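Local coordinates for protein aromatic-amino-acid transaminase TyrB (Burkholderia cenocepacia K56-2Valvano, PDB 4WD2) that probably catalyses the reversible, pyridoxal-phosphate-dependent transfer of amino groups between aromatic amino acids and 2-oxo acids, as a class I/II aminotransferase, at residues A[268-273]-A[277-282]; A[115-120]-A[284-289]; A[367-372]-A[397-402]; A[373-378]-A[393-398]. All coordinates share one frame; numbering follows the deposited sequence.

Interaction 1 of 4, residues A[268-273]-A[277-282]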
loop_
_atom_site.group_PDB
_atom_site.type_symbol
_atom_site.label_atom_id
_atom_site.label_comp_id
_atom_site.label_asym_id
_atom_site.label_seq_id
_atom_site.Cartn_x
_atom_site.Cartn_y
_atom_site.Cartn_z
ATOM N N VAL A 268 -10.150 -4.808 14.519
ATOM C CA VAL A 268 -10.091 -4.300 15.882
ATOM C C VAL A 268 -11.390 -4.650 16.609
ATOM O O VAL A 268 -12.483 -4.353 16.119
ATOM C CB VAL A 268 -9.844 -2.778 15.904
ATOM C CG1 VAL A 268 -9.687 -2.280 17.335
ATOM C CG2 VAL A 268 -8.608 -2.435 15.086
ATOM N N VAL A 269 -11.259 -5.305 17.762
ATOM C CA VAL A 269 -12.404 -5.709 18.571
ATOM C C VAL A 269 -12.683 -4.654 19.627
ATOM O O VAL A 269 -11.818 -4.359 20.451
ATOM C CB VAL A 269 -12.158 -7.057 19.260
ATOM C CG1 VAL A 269 -13.395 -7.502 20.031
ATOM C CG2 VAL A 269 -11.737 -8.109 18.244
ATOM N N CYS A 270 -13.889 -4.093 19.611
ATOM C CA CYS A 270 -14.207 -2.932 20.447
ATOM C C CYS A 270 -15.315 -3.224 21.457
ATOM O O CYS A 270 -15.962 -4.268 21.390
ATOM C CB CYS A 270 -14.609 -1.746 19.565
ATOM S SG CYS A 270 -13.413 -1.368 18.266
ATOM N N GLU A 271 -15.537 -2.294 22.387
ATOM C CA GLU A 271 -16.457 -2.532 23.496
ATOM C C GLU A 271 -17.925 -2.614 23.058
ATOM O O GLU A 271 -18.723 -3.299 23.701
ATOM C CB GLU A 271 -16.284 -1.456 24.580
ATOM C CG GLU A 271 -16.368 -0.016 24.092
ATOM C CD GLU A 271 -15.008 0.593 23.758
ATOM O OE1 GLU A 271 -14.151 -0.107 23.171
ATOM O OE2 GLU A 271 -14.802 1.781 24.086
ATOM N N ASP A 272 -18.288 -1.918 21.983
ATOM C CA ASP A 272 -19.620 -2.083 21.385
ATOM C C ASP A 272 -19.618 -1.689 19.909
ATOM O O ASP A 272 -18.595 -1.251 19.379
ATOM C CB ASP A 272 -20.688 -1.286 22.158
ATOM C CG ASP A 272 -20.397 0.206 22.225
ATOM O OD1 ASP A 272 -19.635 0.726 21.386
ATOM O OD2 ASP A 272 -20.960 0.869 23.123
ATOM N N ALA A 273 -20.760 -1.845 19.246
ATOM C CA ALA A 273 -20.839 -1.582 17.811
ATOM C C ALA A 273 -20.590 -0.111 17.488
ATOM O O ALA A 273 -20.007 0.212 16.455
ATOM C CB ALA A 273 -22.178 -2.019 17.267
ATOM N N GLU A 277 -17.568 1.285 14.964
ATOM C CA GLU A 277 -17.791 2.132 13.802
ATOM C C GLU A 277 -16.923 3.403 13.854
ATOM O O GLU A 277 -16.438 3.873 12.829
ATOM C CB GLU A 277 -19.287 2.455 13.685
ATOM C CG GLU A 277 -20.061 1.356 12.926
ATOM C CD GLU A 277 -21.450 1.046 13.485
ATOM O OE1 GLU A 277 -21.683 -0.129 13.839
ATOM O OE2 GLU A 277 -22.317 1.951 13.536
ATOM N N ARG A 278 -16.710 3.944 15.050
ATOM C CA ARG A 278 -15.839 5.110 15.184
ATOM C C ARG A 278 -14.405 4.693 14.882
ATOM O O ARG A 278 -13.671 5.407 14.193
ATOM C CB ARG A 278 -15.924 5.733 16.581
ATOM C CG ARG A 278 -17.305 6.252 16.953
ATOM C CD ARG A 278 -17.268 7.109 18.213
ATOM N NE ARG A 278 -16.501 6.494 19.297
ATOM C CZ ARG A 278 -17.012 5.694 20.227
ATOM N NH1 ARG A 278 -18.305 5.393 20.222
ATOM N NH2 ARG A 278 -16.227 5.184 21.164
ATOM N N VAL A 279 -14.012 3.530 15.393
ATOM C CA VAL A 279 -12.673 3.015 15.140
ATOM C C VAL A 279 -12.474 2.751 13.645
ATOM O O VAL A 279 -11.445 3.128 13.089
ATOM C CB VAL A 279 -12.395 1.739 15.954
ATOM C CG1 VAL A 279 -11.187 0.994 15.410
ATOM C CG2 VAL A 279 -12.189 2.091 17.418
ATOM N N LEU A 280 -13.459 2.140 12.987
ATOM C CA LEU A 280 -13.324 1.837 11.559
ATOM C C LEU A 280 -13.081 3.111 10.755
ATOM O O LEU A 280 -12.269 3.126 9.828
ATOM C CB LEU A 280 -14.562 1.106 11.022
ATOM C CG LEU A 280 -14.456 0.620 9.566
ATOM C CD1 LEU A 280 -13.352 -0.414 9.409
ATOM C CD2 LEU A 280 -15.778 0.063 9.051
ATOM N N GLY A 281 -13.777 4.183 11.120
ATOM C CA GLY A 281 -13.607 5.463 10.457
ATOM C C GLY A 281 -12.205 6.023 10.618
ATOM O O GLY A 281 -11.665 6.637 9.693
ATOM N N GLN A 282 -11.609 5.832 11.793
ATOM C CA GLN A 282 -10.273 6.361 12.031
ATOM C C GLN A 282 -9.210 5.458 11.417
ATOM O O GLN A 282 -8.119 5.918 11.085
ATOM C CB GLN A 282 -10.017 6.561 13.529
ATOM C CG GLN A 282 -10.932 7.611 14.172
ATOM C CD GLN A 282 -10.828 8.983 13.512
ATOM O OE1 GLN A 282 -9.815 9.321 12.886
ATOM N NE2 GLN A 282 -11.880 9.784 13.651
HETATM O O HOH W 1 -17.024 3.692 23.702
HETATM O O HOH W 2 -19.278 3.646 22.163
#

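Interaction 2 of 4, residues A[115-120]-A[284-289]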
loop_
_atom_site.group_PDB
_atom_site.type_symbol
_atom_site.label_atom_id
_atom_site.label_comp_id
_atom_site.label_asym_id
_atom_site.label_seq_id
_atom_site.Cartn_x
_atom_site.Cartn_y
_atom_site.Cartn_z
ATOM N N LEU A 115 -0.329 -4.079 10.136
ATOM C CA LEU A 115 0.475 -3.646 11.266
ATOM C C LEU A 115 0.697 -2.132 11.206
ATOM O O LEU A 115 0.628 -1.440 12.228
ATOM C CB LEU A 115 1.810 -4.396 11.284
ATOM C CG LEU A 115 1.762 -5.888 11.646
ATOM C CD1 LEU A 115 3.072 -6.582 11.264
ATOM C CD2 LEU A 115 1.477 -6.073 13.125
ATOM N N LYS A 116 0.941 -1.627 10.000
ATOM C CA LYS A 116 1.169 -0.203 9.788
ATOM C C LYS A 116 -0.065 0.627 10.098
ATOM O O LYS A 116 0.023 1.606 10.833
ATOM C CB LYS A 116 1.614 0.074 8.349
ATOM C CG LYS A 116 1.780 1.557 8.019
ATOM C CD LYS A 116 2.789 2.245 8.947
ATOM C CE LYS A 116 3.163 3.642 8.453
ATOM N NZ LYS A 116 3.887 4.395 9.517
ATOM N N VAL A 117 -1.202 0.256 9.511
ATOM C CA VAL A 117 -2.438 1.012 9.709
ATOM C C VAL A 117 -2.810 1.002 11.184
ATOM O O VAL A 117 -3.185 2.039 11.745
ATOM C CB VAL A 117 -3.606 0.445 8.858
ATOM C CG1 VAL A 117 -4.933 1.035 9.310
ATOM C CG2 VAL A 117 -3.373 0.742 7.373
ATOM N N GLY A 118 -2.685 -0.169 11.810
ATOM C CA GLY A 118 -2.918 -0.302 13.236
ATOM C C GLY A 118 -1.989 0.572 14.067
ATOM O O GLY A 118 -2.438 1.269 14.981
ATOM N N ALA A 119 -0.691 0.529 13.765
ATOM C CA ALA A 119 0.297 1.355 14.465
ATOM C C ALA A 119 0.009 2.854 14.345
ATOM O O ALA A 119 0.134 3.597 15.326
ATOM C CB ALA A 119 1.714 1.057 13.945
ATOM N N ASP A 120 -0.355 3.302 13.147
ATOM C CA ASP A 120 -0.625 4.722 12.918
ATOM C C ASP A 120 -1.877 5.190 13.686
ATOM O O ASP A 120 -1.903 6.289 14.241
ATOM C CB ASP A 120 -0.778 5.008 11.415
ATOM C CG ASP A 120 0.568 5.065 10.675
ATOM O OD1 ASP A 120 1.629 5.059 11.335
ATOM O OD2 ASP A 120 0.561 5.139 9.429
ATOM N N ALA A 284 -9.820 4.014 8.515
ATOM C CA ALA A 284 -9.928 4.571 7.161
ATOM C C ALA A 284 -9.135 5.878 7.050
ATOM O O ALA A 284 -8.535 6.159 6.017
ATOM C CB ALA A 284 -11.391 4.799 6.789
ATOM N N GLY A 285 -9.141 6.670 8.124
ATOM C CA GLY A 285 -8.337 7.881 8.211
ATOM C C GLY A 285 -6.852 7.601 8.064
ATOM O O GLY A 285 -6.140 8.335 7.383
ATOM N N ALA A 286 -6.377 6.539 8.703
ATOM C CA ALA A 286 -4.976 6.152 8.592
ATOM C C ALA A 286 -4.646 5.757 7.157
ATOM O O ALA A 286 -3.596 6.121 6.625
ATOM C CB ALA A 286 -4.660 5.005 9.547
ATOM N N VAL A 287 -5.560 5.024 6.532
ATOM C CA VAL A 287 -5.424 4.648 5.126
ATOM C C VAL A 287 -5.382 5.880 4.212
ATOM O O VAL A 287 -4.559 5.954 3.292
ATOM C CB VAL A 287 -6.584 3.713 4.684
ATOM C CG1 VAL A 287 -6.508 3.428 3.191
ATOM C CG2 VAL A 287 -6.538 2.423 5.468
ATOM N N ARG A 288 -6.260 6.848 4.471
ATOM C CA ARG A 288 -6.314 8.083 3.683
ATOM C C ARG A 288 -5.001 8.861 3.737
ATOM O O ARG A 288 -4.630 9.542 2.782
ATOM C CB ARG A 288 -7.459 8.986 4.167
ATOM C CG ARG A 288 -7.597 10.279 3.375
ATOM C CD ARG A 288 -8.603 11.255 3.991
ATOM N NE ARG A 288 -8.595 12.528 3.272
ATOM C CZ ARG A 288 -9.066 13.676 3.752
ATOM N NH1 ARG A 288 -9.597 13.723 4.967
ATOM N NH2 ARG A 288 -9.005 14.780 3.013
ATOM N N SER A 289 -4.304 8.756 4.861
ATOM C CA SER A 289 -3.060 9.481 5.066
ATOM C C SER A 289 -1.890 8.717 4.459
ATOM O O SER A 289 -0.752 9.188 4.475
ATOM C CB SER A 289 -2.815 9.720 6.562
ATOM O OG SER A 289 -2.600 8.503 7.265
HETATM O O HOH W 3 -1.412 4.065 7.525
HETATM O O HOH W 4 0.206 7.294 7.798
#

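Interaction 3 of 4, residues A[367-372]-A[397-402]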
loop_
_atom_site.group_PDB
_atom_site.type_symbol
_atom_site.label_atom_id
_atom_site.label_comp_id
_atom_site.label_asym_id
_atom_site.label_seq_id
_atom_site.Cartn_x
_atom_site.Cartn_y
_atom_site.Cartn_z
ATOM N N ASP A 367 27.932 -21.569 10.386
ATOM C CA ASP A 367 29.009 -21.423 9.404
ATOM C C ASP A 367 29.445 -22.786 8.894
ATOM O O ASP A 367 29.601 -22.989 7.691
ATOM C CB ASP A 367 30.218 -20.697 9.999
ATOM C CG ASP A 367 29.997 -19.205 10.161
ATOM O OD1 ASP A 367 29.117 -18.640 9.478
ATOM O OD2 ASP A 367 30.728 -18.596 10.972
ATOM N N ALA A 368 29.661 -23.715 9.821
ATOM C CA ALA A 368 30.074 -25.071 9.468
ATOM C C ALA A 368 29.038 -25.754 8.579
ATOM O O ALA A 368 29.379 -26.360 7.564
ATOM C CB ALA A 368 30.322 -25.892 10.719
ATOM N N LEU A 369 27.773 -25.648 8.966
ATOM C CA LEU A 369 26.670 -26.209 8.191
ATOM C C LEU A 369 26.717 -25.744 6.736
ATOM O O LEU A 369 26.519 -26.535 5.813
ATOM C CB LEU A 369 25.335 -25.821 8.830
ATOM C CG LEU A 369 24.080 -26.613 8.472
ATOM C CD1 LEU A 369 24.312 -28.102 8.714
ATOM C CD2 LEU A 369 22.897 -26.098 9.294
ATOM N N ARG A 370 26.991 -24.456 6.542
ATOM C CA ARG A 370 27.082 -23.870 5.207
ATOM C C ARG A 370 28.356 -24.295 4.483
ATOM O O ARG A 370 28.307 -24.888 3.404
ATOM C CB ARG A 370 27.024 -22.341 5.295
ATOM C CG ARG A 370 27.168 -21.630 3.954
ATOM C CD ARG A 370 27.198 -20.111 4.107
ATOM N NE ARG A 370 28.384 -19.643 4.820
ATOM C CZ ARG A 370 28.384 -19.238 6.089
ATOM N NH1 ARG A 370 27.253 -19.238 6.783
ATOM N NH2 ARG A 370 29.512 -18.828 6.662
ATOM N N GLU A 371 29.498 -23.991 5.085
ATOM C CA GLU A 371 30.779 -24.152 4.414
ATOM C C GLU A 371 31.141 -25.613 4.199
ATOM O O GLU A 371 31.633 -25.989 3.135
ATOM C CB GLU A 371 31.884 -23.448 5.207
ATOM C CG GLU A 371 31.692 -21.936 5.350
ATOM C CD GLU A 371 31.735 -21.196 4.017
ATOM O OE1 GLU A 371 32.510 -21.593 3.121
ATOM O OE2 GLU A 371 30.983 -20.212 3.861
ATOM N N VAL A 372 30.888 -26.447 5.199
ATOM C CA VAL A 372 31.246 -27.861 5.099
ATOM C C VAL A 372 30.142 -28.690 4.442
ATOM O O VAL A 372 30.418 -29.525 3.590
ATOM C CB VAL A 372 31.571 -28.463 6.483
ATOM C CG1 VAL A 372 32.011 -29.917 6.349
ATOM C CG2 VAL A 372 32.660 -27.652 7.159
ATOM N N ALA A 397 19.276 -33.589 7.621
ATOM C CA ALA A 397 19.350 -34.276 8.911
ATOM C C ALA A 397 20.754 -34.837 9.155
ATOM O O ALA A 397 21.262 -34.808 10.272
ATOM C CB ALA A 397 18.321 -35.382 8.978
ATOM N N ASP A 398 21.372 -35.345 8.095
ATOM C CA ASP A 398 22.732 -35.869 8.170
ATOM C C ASP A 398 23.716 -34.752 8.518
ATOM O O ASP A 398 24.548 -34.891 9.411
ATOM C CB ASP A 398 23.110 -36.524 6.843
ATOM C CG ASP A 398 24.399 -37.309 6.921
ATOM O OD1 ASP A 398 24.450 -38.292 7.694
ATOM O OD2 ASP A 398 25.351 -36.959 6.193
ATOM N N ALA A 399 23.599 -33.641 7.798
ATOM C CA ALA A 399 24.434 -32.464 8.008
ATOM C C ALA A 399 24.344 -31.935 9.445
ATOM O O ALA A 399 25.352 -31.820 10.137
ATOM C CB ALA A 399 24.046 -31.362 7.003
ATOM N N ILE A 400 23.131 -31.617 9.887
ATOM C CA ILE A 400 22.912 -31.071 11.223
ATOM C C ILE A 400 23.308 -32.072 12.312
ATOM O O ILE A 400 23.905 -31.698 13.325
ATOM C CB ILE A 400 21.439 -30.641 11.407
ATOM C CG1 ILE A 400 21.119 -29.459 10.492
ATOM C CG2 ILE A 400 21.147 -30.262 12.851
ATOM C CD1 ILE A 400 19.706 -28.956 10.641
ATOM N N GLY A 401 22.991 -33.347 12.091
ATOM C CA GLY A 401 23.387 -34.402 13.009
ATOM C C GLY A 401 24.891 -34.458 13.208
ATOM O O GLY A 401 25.368 -34.550 14.335
ATOM N N LYS A 402 25.641 -34.394 12.110
ATOM C CA LYS A 402 27.103 -34.399 12.183
ATOM C C LYS A 402 27.638 -33.158 12.892
ATOM O O LYS A 402 28.538 -33.258 13.720
ATOM C CB LYS A 402 27.714 -34.500 10.786
ATOM C CG LYS A 402 27.588 -35.875 10.156
ATOM C CD LYS A 402 28.137 -35.876 8.746
ATOM C CE LYS A 402 27.969 -37.231 8.085
ATOM N NZ LYS A 402 28.161 -37.144 6.609
#

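Interaction 4 of 4, residues A[373-378]-A[393-398]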
loop_
_atom_site.group_PDB
_atom_site.type_symbol
_atom_site.label_atom_id
_atom_site.label_comp_id
_atom_site.label_asym_id
_atom_site.label_seq_id
_atom_site.Cartn_x
_atom_site.Cartn_y
_atom_site.Cartn_z
ATOM N N HIS A 373 28.889 -28.447 4.813
ATOM C CA HIS A 373 27.817 -29.348 4.398
ATOM C C HIS A 373 26.878 -28.750 3.353
ATOM O O HIS A 373 25.910 -29.393 2.949
ATOM C CB HIS A 373 27.020 -29.798 5.624
ATOM C CG HIS A 373 27.862 -30.458 6.670
ATOM N ND1 HIS A 373 28.218 -31.788 6.611
ATOM C CD2 HIS A 373 28.436 -29.965 7.794
ATOM C CE1 HIS A 373 28.970 -32.088 7.654
ATOM N NE2 HIS A 373 29.116 -30.999 8.388
ATOM N N GLY A 374 27.171 -27.533 2.905
ATOM C CA GLY A 374 26.365 -26.872 1.891
ATOM C C GLY A 374 24.896 -26.677 2.239
ATOM O O GLY A 374 24.051 -26.588 1.352
ATOM N N VAL A 375 24.582 -26.618 3.531
ATOM C CA VAL A 375 23.210 -26.393 3.976
ATOM C C VAL A 375 23.100 -24.996 4.583
ATOM O O VAL A 375 23.844 -24.653 5.508
ATOM C CB VAL A 375 22.758 -27.459 4.998
ATOM C CG1 VAL A 375 21.448 -27.050 5.675
ATOM C CG2 VAL A 375 22.606 -28.817 4.319
ATOM N N TYR A 376 22.175 -24.194 4.059
ATOM C CA TYR A 376 22.119 -22.774 4.396
ATOM C C TYR A 376 20.928 -22.406 5.294
ATOM O O TYR A 376 19.769 -22.533 4.888
ATOM C CB TYR A 376 22.059 -21.928 3.113
ATOM C CG TYR A 376 23.315 -21.919 2.256
ATOM C CD1 TYR A 376 23.806 -23.087 1.670
ATOM C CD2 TYR A 376 23.985 -20.732 1.994
ATOM C CE1 TYR A 376 24.951 -23.069 0.868
ATOM C CE2 TYR A 376 25.128 -20.700 1.190
ATOM C CZ TYR A 376 25.604 -21.870 0.630
ATOM O OH TYR A 376 26.739 -21.837 -0.158
ATOM N N ILE A 377 21.224 -21.953 6.511
ATOM C CA ILE A 377 20.212 -21.381 7.394
ATOM C C ILE A 377 20.708 -20.029 7.907
ATOM O O ILE A 377 21.841 -19.643 7.631
ATOM C CB ILE A 377 19.870 -22.318 8.581
ATOM C CG1 ILE A 377 21.084 -22.546 9.482
ATOM C CG2 ILE A 377 19.323 -23.642 8.082
ATOM C CD1 ILE A 377 20.765 -23.349 10.726
ATOM N N LEU A 378 19.866 -19.295 8.631
ATOM C CA LEU A 378 20.250 -17.960 9.085
ATOM C C LEU A 378 21.268 -18.016 10.210
ATOM O O LEU A 378 21.379 -19.028 10.901
ATOM C CB LEU A 378 19.026 -17.162 9.553
ATOM C CG LEU A 378 17.975 -16.770 8.515
ATOM C CD1 LEU A 378 17.084 -15.681 9.088
ATOM C CD2 LEU A 378 18.628 -16.314 7.220
ATOM N N VAL A 393 15.673 -33.690 2.770
ATOM C CA VAL A 393 15.521 -33.807 4.220
ATOM C C VAL A 393 16.549 -34.783 4.818
ATOM O O VAL A 393 17.032 -34.571 5.927
ATOM C CB VAL A 393 14.074 -34.225 4.615
ATOM C CG1 VAL A 393 13.742 -35.627 4.130
ATOM C CG2 VAL A 393 13.865 -34.098 6.127
ATOM N N GLY A 394 16.909 -35.824 4.075
ATOM C CA GLY A 394 17.951 -36.728 4.520
ATOM C C GLY A 394 19.306 -36.039 4.565
ATOM O O GLY A 394 20.063 -36.210 5.519
ATOM N N ILE A 395 19.603 -35.264 3.522
ATOM C CA ILE A 395 20.846 -34.503 3.414
ATOM C C ILE A 395 20.981 -33.528 4.580
ATOM O O ILE A 395 22.035 -33.421 5.201
ATOM C CB ILE A 395 20.905 -33.734 2.074
ATOM C CG1 ILE A 395 21.184 -34.698 0.919
ATOM C CG2 ILE A 395 21.952 -32.626 2.117
ATOM C CD1 ILE A 395 21.087 -34.051 -0.447
ATOM N N VAL A 396 19.891 -32.837 4.887
ATOM C CA VAL A 396 19.873 -31.877 5.981
ATOM C C VAL A 396 20.047 -32.538 7.353
ATOM O O VAL A 396 20.862 -32.092 8.161
ATOM C CB VAL A 396 18.565 -31.075 5.978
ATOM C CG1 VAL A 396 18.483 -30.183 7.212
ATOM C CG2 VAL A 396 18.467 -30.254 4.701
ATOM N N ALA A 397 19.276 -33.589 7.621
ATOM C CA ALA A 397 19.350 -34.276 8.911
ATOM C C ALA A 397 20.754 -34.837 9.155
ATOM O O ALA A 397 21.262 -34.808 10.272
ATOM C CB ALA A 397 18.321 -35.382 8.978
ATOM N N ASP A 398 21.372 -35.345 8.095
ATOM C CA ASP A 398 22.732 -35.869 8.170
ATOM C C ASP A 398 23.716 -34.752 8.518
ATOM O O ASP A 398 24.548 -34.891 9.411
ATOM C CB ASP A 398 23.110 -36.524 6.843
ATOM C CG ASP A 398 24.399 -37.309 6.921
ATOM O OD1 ASP A 398 24.450 -38.292 7.694
ATOM O OD2 ASP A 398 25.351 -36.959 6.193
#

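Interaction 1 of 4, residues A[268-273]-A[277-282]
Val279 packs against both Val268 and Cys270, filling the inside of the turn by which strand 264-269 passes into helix 273-288. Its two methyls divide the work. With CG1 anti to the backbone N (chi1 164°), that branch lies 4.0 Å from Val268 CB, and the two valine side chains cross at about a right angle. Val279 CG2 instead meets the sulfur of Cys270, 3.8 Å from SG. Phe121 of helix 110-125 also touches Val279, and Phe10 of the second subunit packs on Val268 and Cys270.

An N-cap and a first-turn bond mark the helix start: Asp272 OD1 accepts from the backbone N of Ala275, and Glu277 N donates to Ala273 O (3.1 Å).

The charged groups meet through water. Arg278 has two waters at its guanidinium edge, in plane: one, 3.1 Å from NH2, donates to Glu271 OE2, and the other, 2.8 Å from NH1, donates to Asp272 OD1. Neither carboxylate meets the guanidinium directly, Glu271 OE2 standing 4.7 Å from Arg278 NH2 and Asp272 OD1 5.0 Å from Arg278 NH1. The intervening water probably weakens their attraction, while Arg278 NE and NH2 donate directly to Ile13 O and Phe10 O of the second subunit.

Interaction 2 of 4, residues A[115-120]-A[284-289]
Ala286 and Val287 of helix 273-288 meet Val117 of helix 110-125 in a steep helix-helix crossing, 108° between the short axes at 9.0 Å, within the large PLP-binding domain of the fold type I aminotransferase. The small side chain of Ala286 lets the backbones approach to 5.8 Å between Val117 CA and Ala286 CA. Val117 stands with CG1 anti to its own N (chi1 167°), which sets that methyl 4.0 Å from Ala286 CB and turns CG2 toward the next residue of the partner helix. There Val117 CG2 meets Val287 CG2 at 4.1 Å, the two valines crossing obliquely.

Beside this apolar patch Asp120 supplies the polar link. Its OD1 is met on the syn side by Lys116 NZ, a salt bridge one turn apart within the same helix, which helps fix the rotation of the carboxylate. The other oxygen, OD2, accepts from two waters: one also donates to Ala286 O, the other to Ser289 OG. Ser289, with OG swung back over its helix (chi1 66°), closes the end of helix 273-288 by donating to Ala286 O at 2.7 Å. Ala286 O therefore takes both the hydroxyl of Ser289 and a water, 3.1 Å away.

Interaction 3 of 4, residues A[367-372]-A[397-402]
Leu369 reaches Ala399 and Ile400 because its CG lies anti to the backbone N (chi1 -162°) and chi2 of 54° aims CD1 at helix 393-405, with CD2 running across that direction. CD1 does most of the touching and sits 3.7 Å from Ala399 CB. Both methyls touch Ile400 CG1, at 3.9 Å (CD1) and 4.0 Å (CD2). Ile400, whose CG1 is anti to the carbonyl carbon, presents this methylene while its side chain crosses that of Leu369 at a slant. No hydrogen bond joins the two segments; the join is wholly apolar and buried.

Each helix also pairs charges within itself. Arg370 NH2 donates to Asp367 OD1 at 2.8 Å, close to the guanidinium plane but from above the carboxylate, while Arg370 NE donates to Glu371 OE2 at 2.8 Å, meeting it on the anti side. NH2, NE and, more weakly, NH1 are all engaged, which should limit rotation of the guanidinium. On the partner helix Lys402 NZ bridges to Asp398 OD2.

Val375 of strand 375-376 and Ile377 also pack on Leu369, and Leu337 of helix 309-338 covers Ile400. The contact thus joins helix 363-371 to helix 393-405 in the C-terminal part of the small domain, beside strand 375-376.

Interaction 4 of 4, residues A[373-378]-A[393-398]
Gly374, at positive phi (58°), turns the chain into strand 375-376, where Val375 CA lies 6.7 Å from Val396 CA of helix 393-405. The contact itself is a small three-residue apolar cluster that buries 119 Å² over both segments. Val375 points its CB at the helix, and with chi1 at 168° its CG2 faces two successive helix residues, 4.4 Å from Ile395 CG2 and the same distance from Val396 CG2. The other branch, Val375 CG1, comes almost as near, 4.5 Å from Val396 CG2, and so the valine meets Val396 with both methyls but Ile395 with CG2. All these groups are methyls at loose van der Waals range, without polar bonds across the segments. Val396 turns its CG1 anti to the backbone N (chi1 174°), which leaves CG2 as the branch nearest the strand. Of the two helix residues, Val396 is buried, while Ile395 lies nearer the surface, its side chain about 4 Å from a bound glycerol.

Ile333 of helix 309-338 and Leu388 also touch Val396, and Ala399, one turn further along the helix, packs on Val375. The backbone bonds of the strand run to Val37 and Leu39, and that of Val375 to Leu369.

Between these two segments only apolar packing acts, so the fit of strand against helix rests on shape and burial rather than on directional bonds.

In the fold
The four contacts form two pairs on opposite sides of the chain's centre. Interactions 1 and 2, centres 14 Å apart, both use helix 273-288: interaction 1 ties its start to strand 264-269 of the large mixed sheet, and interaction 2 sets its end against helix 110-125. Interaction 1 falls within the span of sequence that interaction 2 closes. Both reach the second subunit, placing this pair in the large domain at the dimer interface. Interactions 3 and 4, centres 6 Å apart, follow later in the chain; they share helix 393-405, with Ala397 and Asp398 in common, and knit the C-terminal part of the small domain. The two pairs stay more than 40 Å apart between centres.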